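Local coordinates for glucose-6-phosphate isomerase (Chlamydia trachomatis D/UW-3/CX, PDB 6OTU) that catalyses the reversible isomerisation of glucose 6-phosphate to fructose 6-phosphate, a step of sugar metabolism, at the interface of chains A and B. Coordinates in Å, arbitrary orientation; residue numbers count along the deposited sequence, not the author numbering. Chains: chain A/B, Glucose-6-phosphate isomerase.

Contact 1 and contact 2 lie about 38 Å apart, measured between the centres of their C-alpha atoms, and cover overlapping residue sets in the two equivalent halves of the two-fold symmetric interface. Both contain the Glu217–Thr382–His386 cluster with the chains exchanged, together with Asn429 of helix 422-439 facing Ala504 of helix 495-511. Contact 1 looks more toward the catalytic pocket, its centre about 11 Å from A:Glu355; contact 2 follows the same two helices further along. Because the active-site histidine of each chain reaches into the other subunit, each active site is built from both chains, which suggests that assembly and catalysis are linked.

Contact 1: the interface of chains A and B. Residues chain A 157-158, 187, 215, 217, 501, 504; chain B 382-383, 386, 429.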
# COMPACT_ATOMS: atom_id res chain seq x y z
N ILE A 157 -11.85 4.47 -12.56
CA ILE A 157 -11.19 3.41 -11.82
C ILE A 157 -9.92 3.00 -12.55
O ILE A 157 -9.75 3.27 -13.74
CB ILE A 157 -12.15 2.20 -11.62
CG1 ILE A 157 -11.66 1.23 -10.53
CG2 ILE A 157 -12.44 1.53 -12.95
CD1 ILE A 157 -12.72 0.19 -10.10
N GLY A 158 -9.01 2.36 -11.81
CA GLY A 158 -7.80 1.84 -12.43
C GLY A 158 -6.94 2.97 -13.00
O GLY A 158 -6.69 3.97 -12.33
N ILE A 187 -16.92 0.22 -7.23
CA ILE A 187 -18.35 -0.01 -7.35
C ILE A 187 -19.02 -0.09 -5.98
O ILE A 187 -20.24 0.10 -5.89
CB ILE A 187 -18.67 -1.26 -8.19
CG1 ILE A 187 -20.10 -1.12 -8.74
CG2 ILE A 187 -18.43 -2.54 -7.39
CD1 ILE A 187 -20.65 -2.34 -9.30
N THR A 215 -16.89 0.56 -18.76
CA THR A 215 -16.54 -0.11 -17.52
C THR A 215 -17.68 -0.00 -16.50
O THR A 215 -18.28 1.06 -16.33
CB THR A 215 -15.26 0.48 -16.96
OG1 THR A 215 -14.29 0.57 -18.01
CG2 THR A 215 -14.71 -0.40 -15.84
N GLU A 217 -17.86 0.20 -13.25
CA GLU A 217 -17.77 1.08 -12.09
C GLU A 217 -18.08 2.54 -12.44
O GLU A 217 -18.98 3.13 -11.82
CB GLU A 217 -16.41 0.92 -11.42
CG GLU A 217 -16.22 -0.38 -10.70
CD GLU A 217 -15.56 -1.44 -11.57
OE1 GLU A 217 -14.84 -2.30 -11.01
OE2 GLU A 217 -15.76 -1.44 -12.81
N LYS A 501 -13.12 -7.65 -16.07
CA LYS A 501 -14.32 -7.01 -16.59
C LYS A 501 -15.30 -8.03 -17.16
O LYS A 501 -16.51 -7.86 -17.04
CB LYS A 501 -13.95 -5.97 -17.65
CG LYS A 501 -12.97 -4.93 -17.14
CD LYS A 501 -12.89 -3.78 -18.10
CE LYS A 501 -11.97 -2.73 -17.56
NZ LYS A 501 -12.09 -1.47 -18.34
N ALA A 504 -17.17 -9.56 -14.33
CA ALA A 504 -18.16 -8.60 -13.85
C ALA A 504 -19.42 -8.63 -14.69
O ALA A 504 -20.53 -8.58 -14.15
CB ALA A 504 -17.57 -7.18 -13.82
N THR B 382 -13.38 -3.21 -5.73
CA THR B 382 -12.91 -3.83 -6.98
C THR B 382 -11.70 -3.14 -7.66
O THR B 382 -11.25 -3.62 -8.72
CB THR B 382 -14.03 -3.85 -8.06
OG1 THR B 382 -14.51 -2.51 -8.28
CG2 THR B 382 -15.21 -4.78 -7.70
N ASN B 383 -11.18 -2.03 -7.12
CA ASN B 383 -10.09 -1.32 -7.81
C ASN B 383 -8.96 -2.27 -8.18
O ASN B 383 -8.43 -2.21 -9.29
CB ASN B 383 -9.53 -0.18 -6.96
CG ASN B 383 -10.59 0.81 -6.54
OD1 ASN B 383 -11.55 0.44 -5.89
ND2 ASN B 383 -10.39 2.08 -6.88
N HIS B 386 -8.51 -3.98 -11.56
CA HIS B 386 -8.11 -3.21 -12.73
C HIS B 386 -6.63 -2.91 -12.76
O HIS B 386 -6.16 -2.23 -13.68
CB HIS B 386 -8.90 -1.90 -12.80
CG HIS B 386 -10.38 -2.09 -12.76
ND1 HIS B 386 -11.18 -1.99 -13.88
CD2 HIS B 386 -11.22 -2.39 -11.73
CE1 HIS B 386 -12.44 -2.21 -13.55
NE2 HIS B 386 -12.49 -2.48 -12.26
N ASN B 429 -18.24 -9.83 -7.34
CA ASN B 429 -16.91 -9.66 -7.93
C ASN B 429 -15.84 -10.36 -7.09
O ASN B 429 -14.96 -11.04 -7.63
CB ASN B 429 -16.58 -8.18 -8.07
CG ASN B 429 -16.92 -7.62 -9.46
OD1 ASN B 429 -16.07 -7.57 -10.35
ND2 ASN B 429 -18.15 -7.15 -9.62
O HOH W 1 -8.46 2.34 -8.95
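Carboxylate oxygen OE1 of A:Glu217 is gripped by two donors from chain B. The ring nitrogen NE2 of B:His386 donates to OE1 of A:Glu217 at 2.7 Å, and the hydroxyl OG1 of B:Thr382 donates to the same OE1 at 2.8 Å. This is the shared active site of the phosphoglucose isomerase family, where the catalytic histidine comes from the neighbouring subunit. The threonine hydroxyl takes the anti lone pair of OE1, whereas NE2 comes from above the carboxylate plane, 46° out of it; the ring and carboxylate planes stand 63° apart. A:Glu217 gets there by a bend at chi2 (93°), which turns its tip toward chain B. Glutamate suits the place because one oxygen can accept from both donors.

The rest of the contact packs against the ring, whose edge has backbone O of B:Thr382 and of B:Asn383 in plane. A:Ile157 crosses it at about a right angle. Its CG2 sits over one face, offset toward the rim, while CD1 of A:Ile157 approaches CD2 of B:His386 at 3.4 Å, and a branched aliphatic side chain can fill both places without competing for the ring nitrogens. At the ring's far end, CG2 of A:Thr215 meets CE1 of B:His386 at 3.7 Å. OG1 of A:Thr215 accepts a hydrogen bond of 3.0 Å from the side-chain amino nitrogen NZ of A:Lys501. That active-site lysine, extended beyond CG, crosses the ring at about a right angle on its ND1–CE1 side, CE of A:Lys501 lying 3.8 Å from ND1 of B:His386, with NZ held toward the threonine.

Glycine suits the next position: A:Gly158 has a positive phi, and its bare CA lies opposite CB of B:His386. Its backbone N shares water 1 with the amide ND2 of B:Asn383, joining the chains beside the ring. Methyl CG2 of B:Thr382 packs on CG2 of A:Ile187 at 3.9 Å, so this threonine has both a polar and an apolar partner.

Contact 2: the interface of chains A and B. Residues chain A 382, 386, 425, 428-429, 433; chain B 217, 500, 504, 507.
B:Ile507 packs on helix 422-439 of chain A from helix 495-511 of its own subunit. CB of B:Ile507 stands 4.0 Å from CB of A:Ala428. From there the side chain divides: chi1 of 59° puts CG1 between the backbone N and the carbonyl carbon and CG2 beside the backbone N, which leaves CG2 facing the backbone O of A:Ala428 and CG1 beside the alanine methyl. At the tip, CD1 of B:Ile507 lies 3.7 Å from CB of A:Ala428. CD1 also meets the amide nitrogen ND2 of A:Asn429, whose side chain runs at about a right angle to the isoleucine. Alanine suits this position because its short side chain lets the branched residue come close to the helix.

The asparagine joins an apolar surface to a polar one. Its ND2 gives a nearly straight hydrogen bond (171° at H) to the backbone O of A:Lys425, one helical turn earlier. The acceptor lies in the amide plane, although ND2 itself stands above the carbonyl plane of A:Lys425. This bond fixes the rotation of the amide and places OD1 of A:Asn429 opposite CB of B:Ala504, at 3.8 Å, where a short methyl suits the close pass of the amide oxygen.

OD1 of A:Asn429 is also 2.8 Å from the O of water 2, which the amide NE2 of A:Gln433 holds as well. A:Gln433 reaches it by bending at chi2 (-94°), and NE2 of A:Gln433 passes 3.6 Å from CA of B:Gly500, where the absence of a side chain allows the close approach. Water 2 completes a link between the subunits through the backbone O of B:Gly500, 3.2 Å from the water O.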
# COMPACT_ATOMS: atom_id res chain seq x y z
N THR A 382 9.20 9.37 7.06
CA THR A 382 9.81 8.39 7.96
C THR A 382 8.85 7.32 8.56
O THR A 382 9.31 6.47 9.33
CB THR A 382 10.47 9.08 9.19
OG1 THR A 382 9.50 9.89 9.87
CG2 THR A 382 11.70 9.94 8.81
N HIS A 386 9.13 3.07 11.37
CA HIS A 386 8.51 2.63 12.60
C HIS A 386 7.67 1.38 12.43
O HIS A 386 7.05 0.91 13.40
CB HIS A 386 7.65 3.75 13.20
CG HIS A 386 8.38 5.04 13.39
ND1 HIS A 386 8.82 5.46 14.63
CD2 HIS A 386 8.78 5.98 12.50
CE1 HIS A 386 9.44 6.62 14.50
NE2 HIS A 386 9.45 6.94 13.22
N LYS A 425 16.09 16.92 8.71
CA LYS A 425 15.93 15.66 9.42
C LYS A 425 15.27 14.59 8.55
O LYS A 425 15.69 13.43 8.56
CB LYS A 425 15.12 15.88 10.70
CG LYS A 425 15.78 16.80 11.72
CD LYS A 425 14.89 16.97 12.94
CE LYS A 425 15.55 17.80 14.02
NZ LYS A 425 15.57 19.23 13.65
N ALA A 428 17.97 13.35 6.03
CA ALA A 428 19.04 12.65 6.74
C ALA A 428 18.60 11.26 7.17
O ALA A 428 19.39 10.31 7.12
CB ALA A 428 19.47 13.47 7.97
N ASN A 429 17.35 11.13 7.62
CA ASN A 429 16.80 9.82 7.96
C ASN A 429 16.85 8.87 6.77
O ASN A 429 17.23 7.70 6.92
CB ASN A 429 15.37 9.97 8.46
CG ASN A 429 15.26 10.06 9.98
OD1 ASN A 429 15.06 9.05 10.67
ND2 ASN A 429 15.35 11.27 10.51
N GLN A 433 19.20 5.40 6.64
CA GLN A 433 18.57 4.09 6.54
C GLN A 433 19.12 3.28 5.37
O GLN A 433 19.36 2.08 5.50
CB GLN A 433 17.05 4.24 6.43
CG GLN A 433 16.41 4.72 7.72
CD GLN A 433 15.91 3.56 8.59
OE1 GLN A 433 15.97 2.39 8.19
NE2 GLN A 433 15.41 3.88 9.79
N GLU B 217 9.32 12.38 15.96
CA GLU B 217 8.26 12.91 15.11
C GLU B 217 7.14 13.57 15.91
O GLU B 217 6.83 14.75 15.67
CB GLU B 217 7.74 11.82 14.16
CG GLU B 217 8.71 11.44 13.08
CD GLU B 217 9.58 10.24 13.46
OE1 GLU B 217 9.96 9.48 12.55
OE2 GLU B 217 9.90 10.08 14.67
N GLY B 500 16.13 2.43 14.10
CA GLY B 500 15.71 3.61 13.37
C GLY B 500 15.69 4.85 14.25
O GLY B 500 16.20 5.91 13.87
N ALA B 504 18.05 8.26 14.06
CA ALA B 504 17.47 9.60 14.06
C ALA B 504 18.16 10.49 15.09
O ALA B 504 18.44 11.66 14.81
CB ALA B 504 15.97 9.55 14.33
N ILE B 507 21.76 11.30 13.55
CA ILE B 507 21.83 12.24 12.44
C ILE B 507 21.49 13.66 12.91
O ILE B 507 21.97 14.64 12.34
CB ILE B 507 20.92 11.79 11.28
CG1 ILE B 507 19.46 11.66 11.73
CG2 ILE B 507 21.43 10.50 10.69
CD1 ILE B 507 18.62 12.91 11.50
O HOH W 2 16.21 6.55 10.76